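PDB 2PG0: acyl-CoA dehydrogenase from Geobacillus kaustophilus, which probably catalyses the FAD-dependent alpha,beta-dehydrogenation of thioester-linked acyl chains, as a flavoprotein of the acyl-CoA dehydrogenase family. Local coordinates for residues V76-L81 with H94-T99; R22-K27 with G51-L56. All coordinates share one frame; numbering follows the deposited sequence.

Contact 1 of 2, residues V76-L81 with H94-T99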
loop_
_atom_site.group_PDB
_atom_site.type_symbol
_atom_site.label_atom_id
_atom_site.label_comp_id
_atom_site.label_asym_id
_atom_site.label_seq_id
_atom_site.Cartn_x
_atom_site.Cartn_y
_atom_site.Cartn_z
ATOM N N VAL A 76 -12.653 -27.773 -10.875
ATOM C CA VAL A 76 -12.340 -27.721 -12.302
ATOM C C VAL A 76 -13.411 -26.955 -13.089
ATOM O O VAL A 76 -13.087 -26.072 -13.885
ATOM C CB VAL A 76 -12.139 -29.136 -12.899
ATOM C CG1 VAL A 76 -12.071 -29.065 -14.428
ATOM C CG2 VAL A 76 -10.862 -29.765 -12.326
ATOM N N ILE A 77 -14.680 -27.298 -12.860
ATOM C CA ILE A 77 -15.786 -26.657 -13.568
ATOM C C ILE A 77 -15.753 -25.148 -13.344
ATOM O O ILE A 77 -15.780 -24.364 -14.301
ATOM C CB ILE A 77 -17.164 -27.269 -13.174
ATOM C CG1 ILE A 77 -17.315 -28.666 -13.792
ATOM C CG2 ILE A 77 -18.321 -26.378 -13.641
ATOM C CD1 ILE A 77 -18.440 -29.498 -13.186
ATOM N N ASN A 78 -15.674 -24.737 -12.084
ATOM C CA ASN A 78 -15.732 -23.311 -11.779
ATOM C C ASN A 78 -14.530 -22.531 -12.296
ATOM O O ASN A 78 -14.683 -21.393 -12.756
ATOM C CB ASN A 78 -15.965 -23.091 -10.294
ATOM C CG ASN A 78 -17.271 -23.705 -9.828
ATOM O OD1 ASN A 78 -18.194 -23.913 -10.628
ATOM N ND2 ASN A 78 -17.353 -24.018 -8.554
ATOM N N GLU A 79 -13.354 -23.153 -12.256
ATOM C CA GLU A 79 -12.139 -22.527 -12.802
ATOM C C GLU A 79 -12.279 -22.333 -14.309
ATOM O O GLU A 79 -12.042 -21.238 -14.835
ATOM C CB GLU A 79 -10.902 -23.363 -12.507
ATOM C CG GLU A 79 -10.386 -23.225 -11.090
ATOM C CD GLU A 79 -9.140 -24.050 -10.828
ATOM O OE1 GLU A 79 -8.680 -24.798 -11.733
ATOM O OE2 GLU A 79 -8.625 -23.958 -9.695
ATOM N N GLU A 80 -12.682 -23.399 -15.000
ATOM C CA GLU A 80 -12.822 -23.334 -16.454
ATOM C C GLU A 80 -13.901 -22.347 -16.912
ATOM O O GLU A 80 -13.741 -21.670 -17.926
ATOM C CB GLU A 80 -13.033 -24.733 -17.053
ATOM C CG GLU A 80 -11.791 -25.644 -16.951
ATOM C CD GLU A 80 -10.519 -25.021 -17.525
ATOM O OE1 GLU A 80 -10.560 -24.498 -18.653
ATOM O OE2 GLU A 80 -9.469 -25.076 -16.850
ATOM N N LEU A 81 -14.986 -22.249 -16.154
ATOM C CA LEU A 81 -16.037 -21.280 -16.468
ATOM C C LEU A 81 -15.554 -19.834 -16.266
ATOM O O LEU A 81 -15.891 -18.950 -17.056
ATOM C CB LEU A 81 -17.294 -21.555 -15.642
ATOM C CG LEU A 81 -18.144 -22.756 -16.073
ATOM C CD1 LEU A 81 -19.225 -23.010 -15.047
ATOM C CD2 LEU A 81 -18.759 -22.562 -17.466
ATOM N N HIS A 94 -25.493 -22.590 -8.771
ATOM C CA HIS A 94 -26.409 -23.735 -8.890
ATOM C C HIS A 94 -25.754 -25.024 -8.387
ATOM O O HIS A 94 -26.297 -25.691 -7.510
ATOM C CB HIS A 94 -26.892 -23.868 -10.351
ATOM C CG HIS A 94 -27.701 -25.100 -10.636
ATOM N ND1 HIS A 94 -29.054 -25.181 -10.384
ATOM C CD2 HIS A 94 -27.354 -26.284 -11.198
ATOM C CE1 HIS A 94 -29.502 -26.370 -10.749
ATOM N NE2 HIS A 94 -28.492 -27.057 -11.253
ATOM N N ASN A 95 -24.575 -25.339 -8.919
ATOM C CA ASN A 95 -23.852 -26.577 -8.612
ATOM C C ASN A 95 -23.415 -26.707 -7.155
ATOM O O ASN A 95 -23.645 -27.733 -6.514
ATOM C CB ASN A 95 -22.602 -26.695 -9.497
ATOM C CG ASN A 95 -22.910 -27.185 -10.912
ATOM O OD1 ASN A 95 -24.066 -27.390 -11.284
ATOM N ND2 ASN A 95 -21.861 -27.372 -11.703
ATOM N N ASP A 96 -22.791 -25.651 -6.639
ATOM C CA ASP A 96 -21.985 -25.765 -5.429
ATOM C C ASP A 96 -22.439 -24.903 -4.256
ATOM O O ASP A 96 -21.922 -25.041 -3.149
ATOM C CB ASP A 96 -20.515 -25.495 -5.775
ATOM C CG ASP A 96 -19.996 -26.451 -6.838
ATOM O OD1 ASP A 96 -20.139 -27.685 -6.644
ATOM O OD2 ASP A 96 -19.474 -25.967 -7.868
ATOM N N ILE A 97 -23.406 -24.028 -4.500
ATOM C CA ILE A 97 -23.939 -23.188 -3.436
ATOM C C ILE A 97 -25.374 -23.563 -3.078
ATOM O O ILE A 97 -25.657 -23.848 -1.915
ATOM C CB ILE A 97 -23.769 -21.676 -3.754
ATOM C CG1 ILE A 97 -22.270 -21.326 -3.777
ATOM C CG2 ILE A 97 -24.539 -20.793 -2.732
ATOM C CD1 ILE A 97 -21.918 -20.081 -4.555
ATOM N N VAL A 98 -26.269 -23.607 -4.065
ATOM C CA VAL A 98 -27.694 -23.771 -3.764
ATOM C C VAL A 98 -28.125 -25.229 -3.652
ATOM O O VAL A 98 -28.670 -25.638 -2.632
ATOM C CB VAL A 98 -28.624 -23.036 -4.767
ATOM C CG1 VAL A 98 -30.067 -23.123 -4.292
ATOM C CG2 VAL A 98 -28.220 -21.583 -4.928
ATOM N N THR A 99 -27.886 -26.017 -4.697
ATOM C CA THR A 99 -28.358 -27.407 -4.688
ATOM C C THR A 99 -27.850 -28.240 -3.494
ATOM O O THR A 99 -28.590 -29.090 -3.010
ATOM C CB THR A 99 -28.133 -28.132 -6.039
ATOM O OG1 THR A 99 -26.737 -28.178 -6.337
ATOM C CG2 THR A 99 -28.849 -27.401 -7.148
HETATM O O HOH W 1 -19.331 -26.616 -10.407
#
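Asn78 and Asp96 reach toward each other from opposite directions and supply the direct polar link between the two helices. Asn78 ND2 donates to Asp96 OD2 at 3.0 Å, with an N-H...O angle of 155°. The approach is from the anti side of the carboxylate and 31° out of its plane, and the amide and carboxylate planes are steeply turned against each other. Asn78 gets there with CG beside its backbone N and anti to the carbonyl carbon (chi1 -60°).

A water completes the polar set. It donates to Asn78 OD1 at 2.9 Å and to Asp96 OD2 at 2.6 Å, and accepts from Asn95 ND2 at 2.9 Å. Both ends of the Asn78 amide are therefore used, which fixes its rotation, while OD2 takes two bonds. The other carboxylate oxygen, Asp96 OD1, bonds to Ser74 OG, and Asn95 OD1 to Cys57 N, so the buried polar ends of Asn78, Asn95 and Asp96 all have partners.

These helices, 71-84 and 89-105, belong to the helical N-terminal domain of the acyl-CoA dehydrogenase fold. The side of the pair beyond Asn78 meets Val251 of helix 237-273, and Gln247 of the same helix bonds to Asp96 O, tying the pair to the C-terminal helical domain.

Van der Waals contact is slight: the Ile77 CG2 methyl lies 4.2 Å from Asn95 ND2, the two side chains crossing at about a right angle.

Backbone geometry is irregular in the second helix. Thr99 N bonds to His94 O at 3.2 Å, a five-residue step that marks a pi-type turn, and Thr99 OG1 reaches the same oxygen at 2.8 Å, within the carbonyl plane.

Contact 2 of 2, residues R22-K27 with G51-L56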
loop_
_atom_site.group_PDB
_atom_site.type_symbol
_atom_site.label_atom_id
_atom_site.label_comp_id
_atom_site.label_asym_id
_atom_site.label_seq_id
_atom_site.Cartn_x
_atom_site.Cartn_y
_atom_site.Cartn_z
ATOM N N ARG A 22 -13.032 -28.111 -21.143
ATOM C CA ARG A 22 -12.519 -26.990 -21.937
ATOM C C ARG A 22 -12.917 -27.118 -23.415
ATOM O O ARG A 22 -13.232 -26.119 -24.072
ATOM C CB ARG A 22 -11.003 -26.869 -21.819
ATOM C CG ARG A 22 -10.448 -25.575 -22.424
ATOM C CD ARG A 22 -8.931 -25.605 -22.479
ATOM N NE ARG A 22 -8.326 -25.864 -21.170
ATOM C CZ ARG A 22 -8.073 -24.933 -20.254
ATOM N NH1 ARG A 22 -8.384 -23.661 -20.480
ATOM N NH2 ARG A 22 -7.515 -25.278 -19.104
ATOM N N LYS A 23 -12.911 -28.349 -23.928
ATOM C CA LYS A 23 -13.320 -28.590 -25.316
ATOM C C LYS A 23 -14.783 -28.198 -25.537
ATOM O O LYS A 23 -15.120 -27.577 -26.548
ATOM C CB LYS A 23 -13.089 -30.046 -25.713
ATOM C CG LYS A 23 -13.269 -30.296 -27.208
ATOM C CD LYS A 23 -12.810 -31.693 -27.601
ATOM C CE LYS A 23 -12.818 -31.843 -29.118
ATOM N NZ LYS A 23 -11.902 -32.941 -29.561
ATOM N N PHE A 24 -15.638 -28.555 -24.584
ATOM C CA PHE A 24 -17.040 -28.149 -24.597
ATOM C C PHE A 24 -17.168 -26.616 -24.631
ATOM O O PHE A 24 -17.894 -26.058 -25.463
ATOM C CB PHE A 24 -17.764 -28.742 -23.385
ATOM C CG PHE A 24 -19.182 -28.278 -23.225
ATOM C CD1 PHE A 24 -20.218 -28.891 -23.932
ATOM C CD2 PHE A 24 -19.491 -27.235 -22.351
ATOM C CE1 PHE A 24 -21.536 -28.464 -23.778
ATOM C CE2 PHE A 24 -20.808 -26.803 -22.192
ATOM C CZ PHE A 24 -21.838 -27.419 -22.907
ATOM N N LEU A 25 -16.446 -25.945 -23.738
ATOM C CA LEU A 25 -16.518 -24.484 -23.628
ATOM C C LEU A 25 -15.950 -23.754 -24.839
ATOM O O LEU A 25 -16.433 -22.681 -25.208
ATOM C CB LEU A 25 -15.808 -24.002 -22.353
ATOM C CG LEU A 25 -16.407 -24.466 -21.022
ATOM C CD1 LEU A 25 -15.541 -23.953 -19.869
ATOM C CD2 LEU A 25 -17.860 -24.007 -20.871
ATOM N N GLU A 26 -14.915 -24.326 -25.450
ATOM C CA GLU A 26 -14.319 -23.727 -26.641
ATOM C C GLU A 26 -15.330 -23.593 -27.781
ATOM O O GLU A 26 -15.236 -22.669 -28.588
ATOM C CB GLU A 26 -13.067 -24.491 -27.085
ATOM C CG GLU A 26 -11.803 -24.029 -26.338
ATOM C CD GLU A 26 -10.615 -24.979 -26.491
ATOM O OE1 GLU A 26 -10.769 -26.053 -27.118
ATOM O OE2 GLU A 26 -9.516 -24.649 -25.971
ATOM N N LYS A 27 -16.296 -24.511 -27.828
ATOM C CA LYS A 27 -17.378 -24.446 -28.810
ATOM C C LYS A 27 -18.593 -23.646 -28.315
ATOM O O LYS A 27 -19.129 -22.813 -29.049
ATOM C CB LYS A 27 -17.818 -25.853 -29.210
ATOM C CG LYS A 27 -18.979 -25.872 -30.209
ATOM C CD LYS A 27 -19.308 -27.273 -30.695
ATOM C CE LYS A 27 -19.936 -28.133 -29.605
ATOM N NZ LYS A 27 -20.181 -29.525 -30.100
ATOM N N GLY A 51 -26.253 -29.638 -18.671
ATOM C CA GLY A 51 -26.901 -30.735 -17.964
ATOM C C GLY A 51 -26.766 -32.067 -18.678
ATOM O O GLY A 51 -26.472 -33.091 -18.050
ATOM N N GLU A 52 -26.963 -32.051 -19.996
ATOM C CA GLU A 52 -26.930 -33.288 -20.784
ATOM C C GLU A 52 -25.518 -33.875 -20.891
ATOM O O GLU A 52 -25.352 -35.084 -21.081
ATOM C CB GLU A 52 -27.579 -33.083 -22.163
ATOM C CG GLU A 52 -26.721 -32.367 -23.189
ATOM C CD GLU A 52 -27.502 -31.920 -24.425
ATOM O OE1 GLU A 52 -28.752 -31.981 -24.413
ATOM O OE2 GLU A 52 -26.860 -31.492 -25.409
ATOM N N ASN A 53 -24.513 -33.017 -20.727
ATOM C CA ASN A 53 -23.118 -33.423 -20.783
ATOM C C ASN A 53 -22.541 -33.786 -19.405
ATOM O O ASN A 53 -21.372 -34.165 -19.295
ATOM C CB ASN A 53 -22.285 -32.341 -21.481
ATOM C CG ASN A 53 -22.430 -32.375 -22.998
ATOM O OD1 ASN A 53 -21.745 -33.140 -23.679
ATOM N ND2 ASN A 53 -23.318 -31.547 -23.531
ATOM N N GLY A 54 -23.373 -33.678 -18.367
ATOM C CA GLY A 54 -23.001 -34.078 -17.000
ATOM C C GLY A 54 -22.242 -33.023 -16.202
ATOM O O GLY A 54 -21.613 -33.340 -15.187
ATOM N N PHE A 55 -22.312 -31.769 -16.639
ATOM C CA PHE A 55 -21.549 -30.696 -15.989
ATOM C C PHE A 55 -22.352 -29.913 -14.946
ATOM O O PHE A 55 -21.853 -28.924 -14.393
ATOM C CB PHE A 55 -20.951 -29.739 -17.025
ATOM C CG PHE A 55 -20.107 -30.415 -18.075
ATOM C CD1 PHE A 55 -19.158 -31.376 -17.726
ATOM C CD2 PHE A 55 -20.253 -30.069 -19.414
ATOM C CE1 PHE A 55 -18.374 -31.996 -18.700
ATOM C CE2 PHE A 55 -19.475 -30.675 -20.398
ATOM C CZ PHE A 55 -18.538 -31.647 -20.043
ATOM N N LEU A 56 -23.587 -30.346 -14.682
ATOM C CA LEU A 56 -24.390 -29.760 -13.602
ATOM C C LEU A 56 -24.541 -30.735 -12.449
ATOM O O LEU A 56 -24.819 -31.918 -12.658
ATOM C CB LEU A 56 -25.777 -29.319 -14.093
ATOM C CG LEU A 56 -25.880 -28.277 -15.205
ATOM C CD1 LEU A 56 -27.331 -27.908 -15.415
ATOM C CD2 LEU A 56 -25.036 -27.032 -14.905
#
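Asn53 ND2, hydrogen-bonded to the carbonyl oxygen of Lys49 one turn back, also rests 3.6 Å from Phe24 CE1, at the solvent-facing side of the contact. ND2 approaches the ring obliquely, so the meeting is read as van der Waals contact.

The main interaction is an edge-to-face, or T-shaped, aromatic pair. The edge of Phe55 is directed at the face of Phe24, with centroids 5.2 Å apart and planes at 62°. Phe55 CE2 does the touching: it comes within 3.7 Å of Phe24 CG and 3.9 Å of Phe24 CB, so it lands over the rim of the face near the root of the ring. Phe24 presents that face because its CG stands anti to the backbone N (chi1 174°), extending the ring away from helix 12-28. An alanine at Phe24 is likely to leave the Phe55 edge without its aromatic face and open a gap beside Asn53.

A Schellman motif sets the position of Phe55. Helix 44-52 ends just before Gly54, whose phi of 84° favours glycine, and Gly54 N bonds to Gly51 O at 3.2 Å. The chain turns there, and Asn53 O comes to lie 3.7 Å above the centre of the Phe55 ring.

Within the N-terminal helical domain, the contact joins helix 12-28 to the turn that follows helix 44-52. Met50 of helix 44-52 touches both phenylalanines, and Phe21 makes a second edge-to-face pair with Phe55. Leu25 packs on helix 71-84, at Leu81 and Val84, while Leu56 runs on to Ile91 of helix 89-105.

Both contacts lie in the N-terminal helical domain but join different elements, two helices in contact 1 and a helix with a post-helix turn in contact 2, in series along the chain. Contact 1 is buried, about 7 Å from the centre of the chain, and relies on polar groups and a water; contact 2, about 18 Å out and partly buried, is aromatic, with solvent-exposed Asn53 at its margin. They meet directly. Glu80 OE1 and Arg22 NH1 form a salt bridge at 3.0 Å, linking helix 71-84 to helix 12-28. Asn95 ND2 probably donates to Phe55 O at 3.1 Å, so the amide that serves the water of contact 1 also holds the turn of contact 2.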